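Local coordinates for glucose-resistance amylase regulator (Weissella paramesenteroides ATCC 33313, PDB 4RK6), which binds alpha-D-glucose and, as a LacI-family regulator, probably acts as a DNA-binding repressor of transcription, at residues L48-L62 / L75-E87. Sequence-based numbering, arbitrary orientation.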
loop_
_atom_site.group_PDB
_atom_site.type_symbol
_atom_site.label_atom_id
_atom_site.label_comp_id
_atom_site.label_asym_id
_atom_site.label_seq_id
_atom_site.Cartn_x
_atom_site.Cartn_y
_atom_site.Cartn_z
ATOM N N LEU A 48 9.737 -12.794 0.004
ATOM C CA LEU A 48 10.866 -13.364 0.729
ATOM C C LEU A 48 10.789 -12.947 2.194
ATOM O O LEU A 48 10.718 -11.748 2.498
ATOM C CB LEU A 48 12.175 -12.861 0.124
ATOM C CG LEU A 48 13.414 -13.672 0.485
ATOM C CD1 LEU A 48 13.504 -14.889 -0.423
ATOM C CD2 LEU A 48 14.650 -12.806 0.358
ATOM N N ASP A 49 10.791 -13.929 3.097
ATOM C CA ASP A 49 10.842 -13.634 4.539
ATOM C C ASP A 49 12.277 -13.814 5.059
ATOM O O ASP A 49 13.210 -13.925 4.259
ATOM C CB ASP A 49 9.783 -14.433 5.337
ATOM C CG ASP A 49 9.983 -15.941 5.296
ATOM O OD1 ASP A 49 11.053 -16.440 4.879
ATOM O OD2 ASP A 49 9.038 -16.649 5.709
ATOM N N GLU A 50 12.458 -13.825 6.377
ATOM C CA GLU A 50 13.798 -13.845 6.978
ATOM C C GLU A 50 14.292 -15.260 7.312
ATOM O O GLU A 50 15.324 -15.419 7.956
ATOM C CB GLU A 50 13.804 -12.970 8.242
ATOM C CG GLU A 50 15.131 -12.279 8.525
ATOM C CD GLU A 50 15.413 -11.139 7.567
ATOM O OE1 GLU A 50 14.578 -10.214 7.480
ATOM O OE2 GLU A 50 16.474 -11.166 6.907
ATOM N N ASP A 51 13.574 -16.279 6.853
ATOM C CA ASP A 51 13.836 -17.661 7.233
ATOM C C ASP A 51 14.604 -18.319 6.116
ATOM O O ASP A 51 14.059 -18.542 5.037
ATOM C CB ASP A 51 12.509 -18.399 7.470
ATOM C CG ASP A 51 12.694 -19.860 7.868
ATOM O OD1 ASP A 51 13.122 -20.683 7.028
ATOM O OD2 ASP A 51 12.382 -20.201 9.027
ATOM N N GLU A 52 15.863 -18.646 6.370
ATOM C CA GLU A 52 16.707 -19.220 5.327
ATOM C C GLU A 52 16.086 -20.418 4.585
ATOM O O GLU A 52 16.263 -20.558 3.365
ATOM C CB GLU A 52 18.091 -19.582 5.891
ATOM C CG GLU A 52 19.162 -19.673 4.816
ATOM C CD GLU A 52 20.518 -19.219 5.309
ATOM O OE1 GLU A 52 21.075 -18.240 4.734
ATOM O OE2 GLU A 52 21.003 -19.842 6.279
ATOM N N ASP A 53 15.350 -21.276 5.291
ATOM C CA ASP A 53 14.720 -22.447 4.652
ATOM C C ASP A 53 13.558 -22.083 3.701
ATOM O O ASP A 53 13.343 -22.758 2.697
ATOM C CB ASP A 53 14.216 -23.446 5.703
ATOM C CG ASP A 53 15.342 -24.227 6.353
ATOM O OD1 ASP A 53 16.310 -23.603 6.829
ATOM O OD2 ASP A 53 15.253 -25.470 6.395
ATOM N N HIS A 54 12.805 -21.041 4.027
ATOM C CA HIS A 54 11.760 -20.566 3.120
ATOM C C HIS A 54 12.409 -19.885 1.923
ATOM O O HIS A 54 11.926 -20.004 0.800
ATOM C CB HIS A 54 10.834 -19.583 3.822
ATOM C CG HIS A 54 10.109 -20.170 4.993
ATOM N ND1 HIS A 54 9.655 -19.406 6.049
ATOM C CD2 HIS A 54 9.780 -21.451 5.287
ATOM C CE1 HIS A 54 9.070 -20.190 6.938
ATOM N NE2 HIS A 54 9.133 -21.436 6.500
ATOM N N GLN A 55 13.510 -19.178 2.174
ATOM C CA GLN A 55 14.261 -18.524 1.106
ATOM C C GLN A 55 14.716 -19.532 0.063
ATOM O O GLN A 55 14.620 -19.283 -1.148
ATOM C CB GLN A 55 15.441 -17.742 1.684
ATOM C CG GLN A 55 15.032 -16.535 2.517
ATOM C CD GLN A 55 16.214 -15.850 3.178
ATOM O OE1 GLN A 55 17.321 -16.399 3.209
ATOM N NE2 GLN A 55 15.987 -14.651 3.723
ATOM N N TYR A 56 15.180 -20.695 0.506
ATOM C CA TYR A 56 15.637 -21.704 -0.431
ATOM C C TYR A 56 14.490 -22.245 -1.303
ATOM O O TYR A 56 14.692 -22.512 -2.474
ATOM C CB TYR A 56 16.407 -22.843 0.260
ATOM C CG TYR A 56 17.050 -23.763 -0.754
ATOM C CD1 TYR A 56 18.179 -23.364 -1.467
ATOM C CD2 TYR A 56 16.503 -25.015 -1.040
ATOM C CE1 TYR A 56 18.758 -24.190 -2.417
ATOM C CE2 TYR A 56 17.077 -25.846 -1.988
ATOM C CZ TYR A 56 18.202 -25.430 -2.674
ATOM O OH TYR A 56 18.773 -26.254 -3.615
ATOM N N GLN A 57 13.294 -22.381 -0.727
ATOM C CA GLN A 57 12.103 -22.801 -1.493
ATOM C C GLN A 57 11.764 -21.790 -2.585
ATOM O O GLN A 57 11.485 -22.177 -3.722
ATOM C CB GLN A 57 10.878 -23.010 -0.578
ATOM C CG GLN A 57 11.042 -24.084 0.492
ATOM C CD GLN A 57 11.501 -25.422 -0.069
ATOM O OE1 GLN A 57 10.924 -25.932 -1.028
ATOM N NE2 GLN A 57 12.544 -25.995 0.527
ATOM N N VAL A 58 11.800 -20.506 -2.234
ATOM C CA VAL A 58 11.613 -19.420 -3.199
ATOM C C VAL A 58 12.607 -19.547 -4.344
ATOM O O VAL A 58 12.247 -19.398 -5.507
ATOM C CB VAL A 58 11.781 -18.032 -2.539
ATOM C CG1 VAL A 58 11.862 -16.919 -3.585
ATOM C CG2 VAL A 58 10.643 -17.761 -1.576
ATOM N N PHE A 59 13.863 -19.816 -4.015
ATOM C CA PHE A 59 14.865 -19.999 -5.037
ATOM C C PHE A 59 14.518 -21.184 -5.941
ATOM O O PHE A 59 14.618 -21.086 -7.163
ATOM C CB PHE A 59 16.263 -20.193 -4.426
ATOM C CG PHE A 59 17.230 -20.803 -5.372
ATOM C CD1 PHE A 59 17.811 -20.037 -6.366
ATOM C CD2 PHE A 59 17.565 -22.151 -5.288
ATOM C CE1 PHE A 59 18.690 -20.605 -7.267
ATOM C CE2 PHE A 59 18.441 -22.723 -6.194
ATOM C CZ PHE A 59 19.010 -21.947 -7.184
ATOM N N GLN A 60 14.114 -22.307 -5.358
ATOM C CA GLN A 60 13.702 -23.461 -6.170
ATOM C C GLN A 60 12.549 -23.123 -7.143
ATOM O O GLN A 60 12.523 -23.640 -8.256
ATOM C CB GLN A 60 13.346 -24.646 -5.282
ATOM C CG GLN A 60 14.573 -25.277 -4.644
ATOM C CD GLN A 60 14.230 -26.402 -3.682
ATOM O OE1 GLN A 60 14.785 -27.498 -3.768
ATOM N NE2 GLN A 60 13.317 -26.136 -2.755
ATOM N N THR A 61 11.636 -22.249 -6.706
ATOM C CA THR A 61 10.510 -21.735 -7.515
ATOM C C THR A 61 11.002 -20.846 -8.672
ATOM O O THR A 61 10.451 -20.860 -9.766
ATOM C CB THR A 61 9.540 -20.923 -6.617
ATOM O OG1 THR A 61 8.904 -21.807 -5.687
ATOM C CG2 THR A 61 8.471 -20.188 -7.429
ATOM N N LEU A 62 12.055 -20.081 -8.426
ATOM C CA LEU A 62 12.658 -19.251 -9.479
ATOM C C LEU A 62 13.334 -20.052 -10.593
ATOM O O LEU A 62 12.986 -19.849 -11.755
ATOM C CB LEU A 62 13.572 -18.181 -8.873
ATOM C CG LEU A 62 12.802 -17.130 -8.048
ATOM C CD1 LEU A 62 13.708 -16.291 -7.144
ATOM C CD2 LEU A 62 11.956 -16.215 -8.915
ATOM N N LEU A 75 17.243 -5.263 0.594
ATOM C CA LEU A 75 18.659 -5.078 0.892
ATOM C C LEU A 75 19.187 -6.351 1.578
ATOM O O LEU A 75 20.386 -6.473 1.827
ATOM C CB LEU A 75 18.875 -3.843 1.772
ATOM N N ASP A 76 18.290 -7.317 1.808
ATOM C CA ASP A 76 18.508 -8.439 2.721
ATOM C C ASP A 76 18.665 -9.817 2.031
ATOM O O ASP A 76 18.503 -10.860 2.669
ATOM C CB ASP A 76 17.318 -8.488 3.697
ATOM C CG ASP A 76 17.744 -8.623 5.147
ATOM O OD1 ASP A 76 18.821 -9.195 5.420
ATOM O OD2 ASP A 76 16.989 -8.150 6.022
ATOM N N ILE A 77 19.023 -9.841 0.753
ATOM C CA ILE A 77 19.078 -11.104 0.018
ATOM C C ILE A 77 20.342 -11.861 0.405
ATOM O O ILE A 77 21.429 -11.264 0.430
ATOM C CB ILE A 77 19.087 -10.868 -1.508
ATOM C CG1 ILE A 77 17.835 -10.074 -1.937
ATOM C CG2 ILE A 77 19.162 -12.191 -2.258
ATOM C CD1 ILE A 77 16.532 -10.836 -1.795
ATOM N N PRO A 78 20.225 -13.169 0.676
ATOM C CA PRO A 78 21.451 -13.907 0.989
ATOM C C PRO A 78 22.383 -14.041 -0.215
ATOM O O PRO A 78 21.934 -14.239 -1.346
ATOM C CB PRO A 78 20.938 -15.281 1.415
ATOM C CG PRO A 78 19.592 -15.395 0.796
ATOM C CD PRO A 78 19.036 -14.010 0.883
ATOM N N SER A 79 23.687 -13.946 0.032
ATOM C CA SER A 79 24.668 -14.079 -1.043
ATOM C C SER A 79 24.532 -15.361 -1.836
ATOM O O SER A 79 24.748 -15.353 -3.051
ATOM C CB SER A 79 26.087 -13.953 -0.469
ATOM O OG SER A 79 26.239 -12.682 0.151
ATOM N N TRP A 80 24.197 -16.472 -1.168
ATOM C CA TRP A 80 24.085 -17.755 -1.839
ATOM C C TRP A 80 22.983 -17.749 -2.911
ATOM O O TRP A 80 23.104 -18.462 -3.885
ATOM C CB TRP A 80 23.888 -18.944 -0.857
ATOM C CG TRP A 80 22.669 -18.864 0.041
ATOM C CD1 TRP A 80 22.647 -18.521 1.364
ATOM C CD2 TRP A 80 21.310 -19.155 -0.324
ATOM N NE1 TRP A 80 21.357 -18.565 1.846
ATOM C CE2 TRP A 80 20.517 -18.949 0.832
ATOM C CE3 TRP A 80 20.688 -19.570 -1.509
ATOM C CZ2 TRP A 80 19.127 -19.140 0.833
ATOM C CZ3 TRP A 80 19.303 -19.752 -1.513
ATOM C CH2 TRP A 80 18.541 -19.525 -0.348
HETATM N N MSE A 81 21.930 -16.959 -2.721
HETATM C CA MSE A 81 20.838 -16.879 -3.714
HETATM C C MSE A 81 21.314 -16.173 -4.962
HETATM O O MSE A 81 21.045 -16.620 -6.058
HETATM C CB MSE A 81 19.583 -16.146 -3.163
HETATM C CG MSE A 81 18.399 -16.277 -4.128
HETATM SE SE MSE A 81 16.892 -15.283 -3.327
HETATM C CE MSE A 81 16.658 -16.526 -1.833
ATOM N N ILE A 82 22.037 -15.071 -4.782
ATOM C CA ILE A 82 22.590 -14.312 -5.901
ATOM C C ILE A 82 23.563 -15.214 -6.647
ATOM O O ILE A 82 23.437 -15.408 -7.855
ATOM C CB ILE A 82 23.295 -13.024 -5.429
ATOM C CG1 ILE A 82 22.278 -12.041 -4.846
ATOM C CG2 ILE A 82 24.058 -12.372 -6.584
ATOM C CD1 ILE A 82 22.899 -10.936 -4.015
ATOM N N ASP A 83 24.509 -15.808 -5.922
ATOM C CA ASP A 83 25.442 -16.749 -6.534
ATOM C C ASP A 83 24.765 -17.918 -7.250
ATOM O O ASP A 83 25.094 -18.190 -8.387
ATOM C CB ASP A 83 26.456 -17.294 -5.519
ATOM C CG ASP A 83 27.520 -16.277 -5.151
ATOM O OD1 ASP A 83 28.199 -15.757 -6.075
ATOM O OD2 ASP A 83 27.682 -16.006 -3.930
ATOM N N LYS A 84 23.826 -18.606 -6.598
ATOM C CA LYS A 84 23.174 -19.748 -7.241
ATOM C C LYS A 84 22.427 -19.342 -8.524
ATOM O O LYS A 84 22.462 -20.060 -9.529
ATOM C CB LYS A 84 22.245 -20.481 -6.258
ATOM C CG LYS A 84 23.005 -21.379 -5.272
ATOM C CD LYS A 84 22.030 -22.124 -4.366
ATOM C CE LYS A 84 22.579 -23.442 -3.845
ATOM N NZ LYS A 84 22.892 -24.395 -4.942
ATOM N N LEU A 85 21.806 -18.178 -8.516
ATOM C CA LEU A 85 21.085 -17.722 -9.721
ATOM C C LEU A 85 22.058 -17.392 -10.833
ATOM O O LEU A 85 21.915 -17.870 -11.954
ATOM C CB LEU A 85 20.178 -16.522 -9.416
ATOM C CG LEU A 85 18.993 -16.855 -8.509
ATOM C CD1 LEU A 85 18.436 -15.573 -7.940
ATOM C CD2 LEU A 85 17.910 -17.630 -9.244
ATOM N N LEU A 86 23.104 -16.632 -10.521
ATOM C CA LEU A 86 24.105 -16.314 -11.535
ATOM C C LEU A 86 24.726 -17.578 -12.116
ATOM O O LEU A 86 24.995 -17.651 -13.306
ATOM C CB LEU A 86 25.196 -15.423 -10.955
ATOM C CG LEU A 86 24.831 -13.999 -10.534
ATOM C CD1 LEU A 86 25.994 -13.374 -9.771
ATOM C CD2 LEU A 86 24.478 -13.130 -11.736
ATOM N N GLU A 87 24.934 -18.575 -11.258
ATOM C CA GLU A 87 25.555 -19.830 -11.665
ATOM C C GLU A 87 24.623 -20.687 -12.524
ATOM O O GLU A 87 25.088 -21.603 -13.193
ATOM C CB GLU A 87 26.059 -20.586 -10.435
ATOM C CG GLU A 87 27.187 -19.838 -9.726
ATOM C CD GLU A 87 27.539 -20.389 -8.362
ATOM O OE1 GLU A 87 27.090 -21.514 -8.037
ATOM O OE2 GLU A 87 28.257 -19.691 -7.619
#
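The indole of Trp80 enters helix 52-62 as a knob, its hole formed by Glu52, Gln55, Tyr56 and Phe59. With chi1 at 59°, CG lies between the backbone N and the carbonyl carbon; the edge of the six-membered ring meets Gln55 C, and Trp80 CH2 comes to 3.6 Å from Tyr56 CA. Pro78 CG and Met81 CB, from its own segment, support one face of the indole. At the pyrrole end, Trp80 NE1 donates a fairly straight bond (161°) to Glu52 OE1 at 2.9 Å, lying almost in the ring plane but meeting the carboxylate from above its plane. This bond, together with the packing, helps to set the rotation of the indole.

Toward the sheet the packing is tight and apolar. Phe59, with CG anti to its backbone N, reaches across so that its CE1 edge meets Leu85 CD2 at 3.7 Å. The selenomethionine Met81 bends at its last torsion to bring CE within 3.5 Å of Gln55 O and against Leu48 CD1. Leu48 CD2 and Ile77 CD1, tight at 3.5 Å, continue this layer down to Val16 of strand 12-18, and Leu85 also rests on Val70 and Met72.

The solvent side is looser. Lys84 lays CD over one face of Phe59, and its CE lies at the edge of the Tyr56 ring, 4.1 Å from CE1. In the loops the poorly ordered carboxylates of Glu50 and Asp76 come within 3.2 Å (OE2 to OD2) with no bond between them, a like-charge contact that may contribute to their disorder.

Segments 52-62 and 79-87 run nearly parallel, 17° apart, their axes 10.8 Å apart at closest approach, and strand 69-72 lies between them in sequence: neighbouring helices on one face of the parallel sheet in a Rossmann-like lobe of the periplasmic-binding-protein fold.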